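Local coordinates for ribulose-5-phosphate reductase 1 (Staphylococcus aureus, PDB 6XHK), which catalyses the NADPH-dependent reduction of D-ribulose 5-phosphate to D-ribitol 5-phosphate, a step in the synthesis of wall teichoic acid, at residues N240-L254 with E263-I277. Sequence-based numbering, arbitrary orientation.
Sequences NQMIDYISPEGSIAL and EVNTRLVLEKGLTLI
With CG beside its own backbone N (chi1 -73°) and the chain extended from there on, Lys272 reaches from one helix to the C-terminal end of its neighbour, where NZ meets the carbonyl oxygens of Ile243, Asp244 and Ile246. It illustrates how a lysine on the helix of a Rossmann-type beta-alpha-beta unit, here strand 251-254, helix 266-272 and strand 275-278 at the edge of the parallel NADPH-binding sheet, can close the end of helix 232-245, which precedes the unit. Lys272 NZ lies 2.8 Å from Ile246 O and 3.0 Å from Ile243 O, in the plane of both carbonyls, whereas it approaches Asp244 O from above the plane at 2.8 Å. Such a cluster of carbonyls at a helix C-terminus would probably favour the charged ammonium. Glu249 N returns a bond to Lys272 O, in the last turn of the helix, which closes in a Schellman motif with Gly273 at positive phi.

Ile243 fills the groove between the helices, whose axes run 28° apart. Its two branches divide the work: CG1 stands beside the backbone N (chi1 -78°) and carries CD1 to Val264 CG1 at 3.7 Å and on to Val269, while CG2 rests on Leu268 CB at 3.6 Å. Further along, Leu274 slides past Ile246 in the opposite direction, both its methyls against Ile246 CG2.

Beside the helices, which lie on the face carrying Ile252 and Leu276, the strands pair in parallel, Ser251 beside Thr275 and Ile252 beside Leu276, and strand 225-228 pairs with the other edge of strand 251-254. The last rung between the two segments is Leu254 N to Ile277 O at 2.7 Å, the same oxygen that Leu254 CD2 touches at 3.6 Å.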
# COMPACT_ATOMS: atom_id res chain seq x y z
N ASN A 240 1.61 -10.93 -19.54
CA ASN A 240 1.32 -11.69 -20.75
C ASN A 240 0.05 -12.53 -20.57
O ASN A 240 -0.79 -12.56 -21.47
CB ASN A 240 2.52 -12.56 -21.16
CG ASN A 240 3.54 -11.78 -22.02
OD1 ASN A 240 3.51 -10.54 -22.11
ND2 ASN A 240 4.43 -12.53 -22.68
N GLN A 241 -0.14 -13.14 -19.40
CA GLN A 241 -1.37 -13.91 -19.17
C GLN A 241 -2.64 -13.06 -19.27
O GLN A 241 -3.60 -13.45 -19.94
CB GLN A 241 -1.33 -14.62 -17.83
CG GLN A 241 -1.32 -16.10 -17.93
CD GLN A 241 -1.29 -16.74 -16.59
OE1 GLN A 241 -1.55 -16.07 -15.58
NE2 GLN A 241 -1.03 -18.04 -16.56
N MET A 242 -2.70 -11.94 -18.56
CA MET A 242 -3.91 -11.13 -18.69
C MET A 242 -4.10 -10.58 -20.11
O MET A 242 -5.24 -10.52 -20.58
CB MET A 242 -3.95 -10.02 -17.63
CG MET A 242 -2.69 -9.25 -17.39
SD MET A 242 -2.53 -8.89 -15.62
CE MET A 242 -3.84 -7.70 -15.46
N ILE A 243 -3.02 -10.23 -20.82
CA ILE A 243 -3.16 -9.89 -22.23
C ILE A 243 -3.88 -11.02 -22.97
O ILE A 243 -4.84 -10.79 -23.71
CB ILE A 243 -1.78 -9.56 -22.85
CG1 ILE A 243 -1.30 -8.15 -22.47
CG2 ILE A 243 -1.81 -9.70 -24.37
CD1 ILE A 243 0.14 -7.89 -22.85
N ASP A 244 -3.45 -12.26 -22.73
CA ASP A 244 -3.99 -13.40 -23.48
C ASP A 244 -5.46 -13.66 -23.16
O ASP A 244 -6.24 -13.97 -24.07
CB ASP A 244 -3.17 -14.67 -23.24
CG ASP A 244 -1.77 -14.56 -23.79
OD1 ASP A 244 -1.30 -13.44 -24.04
OD2 ASP A 244 -1.15 -15.62 -24.02
N TYR A 245 -5.84 -13.56 -21.90
CA TYR A 245 -7.18 -14.00 -21.50
C TYR A 245 -8.23 -12.88 -21.51
O TYR A 245 -9.42 -13.18 -21.42
CB TYR A 245 -7.14 -14.65 -20.10
CG TYR A 245 -6.52 -16.05 -20.05
CD1 TYR A 245 -5.15 -16.22 -19.92
CD2 TYR A 245 -7.32 -17.20 -20.18
CE1 TYR A 245 -4.58 -17.48 -19.90
CE2 TYR A 245 -6.77 -18.47 -20.16
CZ TYR A 245 -5.39 -18.60 -20.02
OH TYR A 245 -4.82 -19.85 -20.00
N ILE A 246 -7.85 -11.63 -21.64
CA ILE A 246 -8.80 -10.55 -21.41
C ILE A 246 -9.68 -10.35 -22.65
O ILE A 246 -9.23 -10.49 -23.79
CB ILE A 246 -8.06 -9.25 -21.01
CG1 ILE A 246 -9.06 -8.17 -20.58
CG2 ILE A 246 -7.14 -8.72 -22.12
CD1 ILE A 246 -8.43 -6.91 -20.18
N SER A 247 -10.95 -10.03 -22.41
CA SER A 247 -11.87 -9.73 -23.51
C SER A 247 -11.31 -8.62 -24.39
O SER A 247 -10.63 -7.70 -23.90
CB SER A 247 -13.24 -9.33 -22.98
OG SER A 247 -13.94 -10.46 -22.48
N PRO A 248 -11.57 -8.66 -25.70
CA PRO A 248 -11.04 -7.63 -26.59
C PRO A 248 -11.64 -6.27 -26.28
O PRO A 248 -12.80 -6.16 -25.90
CB PRO A 248 -11.44 -8.12 -27.97
CG PRO A 248 -11.60 -9.57 -27.80
CD PRO A 248 -12.16 -9.77 -26.45
N GLU A 249 -10.80 -5.25 -26.46
CA GLU A 249 -11.07 -3.87 -26.09
C GLU A 249 -11.08 -3.65 -24.59
O GLU A 249 -11.52 -2.60 -24.12
CB GLU A 249 -12.38 -3.36 -26.72
CG GLU A 249 -12.20 -2.92 -28.17
CD GLU A 249 -13.38 -2.13 -28.71
OE1 GLU A 249 -14.46 -2.73 -28.94
OE2 GLU A 249 -13.23 -0.90 -28.89
N GLY A 250 -10.56 -4.61 -23.81
CA GLY A 250 -10.49 -4.43 -22.37
C GLY A 250 -9.37 -3.51 -21.93
O GLY A 250 -8.41 -3.25 -22.66
N SER A 251 -9.49 -3.00 -20.70
CA SER A 251 -8.45 -2.16 -20.10
C SER A 251 -7.72 -2.90 -18.99
O SER A 251 -8.26 -3.79 -18.32
CB SER A 251 -9.05 -0.86 -19.56
OG SER A 251 -9.92 -0.27 -20.50
N ILE A 252 -6.46 -2.53 -18.79
CA ILE A 252 -5.59 -3.15 -17.79
C ILE A 252 -4.88 -2.08 -16.97
O ILE A 252 -4.22 -1.19 -17.52
CB ILE A 252 -4.56 -4.07 -18.44
CG1 ILE A 252 -5.29 -5.24 -19.09
CG2 ILE A 252 -3.59 -4.56 -17.39
CD1 ILE A 252 -4.36 -6.18 -19.81
N ALA A 253 -4.98 -2.19 -15.64
CA ALA A 253 -4.32 -1.30 -14.70
C ALA A 253 -3.03 -1.95 -14.20
O ALA A 253 -3.05 -3.06 -13.67
CB ALA A 253 -5.23 -0.97 -13.52
N LEU A 254 -1.92 -1.24 -14.38
CA LEU A 254 -0.59 -1.72 -14.01
C LEU A 254 -0.28 -1.17 -12.63
O LEU A 254 -0.33 0.04 -12.42
CB LEU A 254 0.45 -1.26 -15.03
CG LEU A 254 0.56 -2.00 -16.37
CD1 LEU A 254 0.96 -3.47 -16.18
CD2 LEU A 254 -0.74 -1.89 -17.17
N GLU A 263 9.32 -8.12 -21.04
CA GLU A 263 8.85 -8.42 -22.39
C GLU A 263 7.32 -8.37 -22.43
O GLU A 263 6.64 -9.04 -21.65
CB GLU A 263 9.32 -9.82 -22.82
CG GLU A 263 10.83 -10.05 -22.78
CD GLU A 263 11.54 -9.79 -24.08
OE1 GLU A 263 10.88 -9.42 -25.08
OE2 GLU A 263 12.78 -9.97 -24.11
N VAL A 264 6.76 -7.61 -23.37
CA VAL A 264 5.32 -7.53 -23.57
C VAL A 264 4.96 -8.00 -24.97
O VAL A 264 5.66 -7.69 -25.94
CB VAL A 264 4.81 -6.10 -23.31
CG1 VAL A 264 3.32 -6.04 -23.42
CG2 VAL A 264 5.23 -5.66 -21.97
N ASN A 265 3.87 -8.77 -25.08
CA ASN A 265 3.37 -9.16 -26.40
C ASN A 265 2.47 -8.06 -26.92
O ASN A 265 1.26 -8.05 -26.70
CB ASN A 265 2.66 -10.50 -26.38
CG ASN A 265 2.27 -10.94 -27.76
OD1 ASN A 265 1.32 -10.43 -28.33
ND2 ASN A 265 3.08 -11.81 -28.36
N THR A 266 3.09 -7.13 -27.63
CA THR A 266 2.39 -5.99 -28.19
C THR A 266 1.50 -6.38 -29.36
O THR A 266 0.46 -5.74 -29.57
CB THR A 266 3.43 -4.96 -28.59
OG1 THR A 266 4.47 -5.64 -29.30
CG2 THR A 266 4.01 -4.33 -27.36
N ARG A 267 1.89 -7.43 -30.11
CA ARG A 267 1.05 -7.90 -31.21
C ARG A 267 -0.39 -8.05 -30.74
O ARG A 267 -1.32 -7.56 -31.39
CB ARG A 267 1.57 -9.22 -31.79
N LEU A 268 -0.58 -8.67 -29.58
CA LEU A 268 -1.92 -8.93 -29.04
C LEU A 268 -2.60 -7.70 -28.46
O LEU A 268 -3.83 -7.63 -28.45
CB LEU A 268 -1.85 -10.00 -27.95
CG LEU A 268 -2.28 -11.41 -28.34
CD1 LEU A 268 -1.31 -11.96 -29.34
CD2 LEU A 268 -2.30 -12.26 -27.12
N VAL A 269 -1.83 -6.75 -27.92
CA VAL A 269 -2.41 -5.48 -27.49
C VAL A 269 -3.03 -4.77 -28.67
O VAL A 269 -4.10 -4.15 -28.55
CB VAL A 269 -1.35 -4.60 -26.80
CG1 VAL A 269 -2.00 -3.42 -26.09
CG2 VAL A 269 -0.53 -5.40 -25.80
N LEU A 270 -2.38 -4.87 -29.84
CA LEU A 270 -2.92 -4.34 -31.10
C LEU A 270 -4.13 -5.13 -31.58
O LEU A 270 -5.22 -4.58 -31.77
CB LEU A 270 -1.82 -4.39 -32.15
CG LEU A 270 -0.75 -3.36 -31.90
CD1 LEU A 270 0.27 -3.49 -32.98
CD2 LEU A 270 -1.39 -2.02 -31.92
N GLU A 271 -3.93 -6.43 -31.83
CA GLU A 271 -4.99 -7.27 -32.39
C GLU A 271 -6.24 -7.21 -31.53
O GLU A 271 -7.35 -7.34 -32.05
CB GLU A 271 -4.50 -8.72 -32.54
N LYS A 272 -6.08 -6.97 -30.22
CA LYS A 272 -7.21 -6.98 -29.30
C LYS A 272 -7.66 -5.60 -28.85
O LYS A 272 -8.70 -5.50 -28.19
CB LYS A 272 -6.87 -7.78 -28.05
CG LYS A 272 -6.80 -9.26 -28.18
CD LYS A 272 -7.13 -9.83 -26.82
CE LYS A 272 -6.99 -11.32 -26.74
NZ LYS A 272 -7.23 -11.72 -25.35
N GLY A 273 -6.92 -4.54 -29.16
CA GLY A 273 -7.39 -3.21 -28.84
C GLY A 273 -7.31 -2.87 -27.38
O GLY A 273 -8.13 -2.09 -26.88
N LEU A 274 -6.34 -3.44 -26.67
CA LEU A 274 -6.25 -3.33 -25.23
C LEU A 274 -5.71 -1.96 -24.83
O LEU A 274 -4.86 -1.37 -25.51
CB LEU A 274 -5.34 -4.42 -24.68
CG LEU A 274 -5.78 -5.83 -25.04
CD1 LEU A 274 -4.85 -6.81 -24.39
CD2 LEU A 274 -7.24 -6.10 -24.65
N THR A 275 -6.22 -1.44 -23.71
CA THR A 275 -5.70 -0.21 -23.10
C THR A 275 -5.00 -0.55 -21.79
O THR A 275 -5.59 -1.19 -20.90
CB THR A 275 -6.83 0.80 -22.86
OG1 THR A 275 -7.52 1.04 -24.09
CG2 THR A 275 -6.26 2.10 -22.42
N LEU A 276 -3.75 -0.12 -21.66
CA LEU A 276 -2.93 -0.37 -20.47
C LEU A 276 -2.64 0.94 -19.77
O LEU A 276 -2.07 1.85 -20.38
CB LEU A 276 -1.62 -1.06 -20.83
CG LEU A 276 -1.67 -2.54 -21.21
CD1 LEU A 276 -2.50 -2.78 -22.42
CD2 LEU A 276 -0.26 -3.03 -21.47
N ILE A 277 -3.02 1.04 -18.49
CA ILE A 277 -2.92 2.29 -17.72
C ILE A 277 -1.99 2.05 -16.53
O ILE A 277 -2.19 1.09 -15.77
CB ILE A 277 -4.31 2.74 -17.24
CG1 ILE A 277 -5.29 2.76 -18.40
CG2 ILE A 277 -4.22 4.17 -16.72
CD1 ILE A 277 -6.67 3.24 -18.03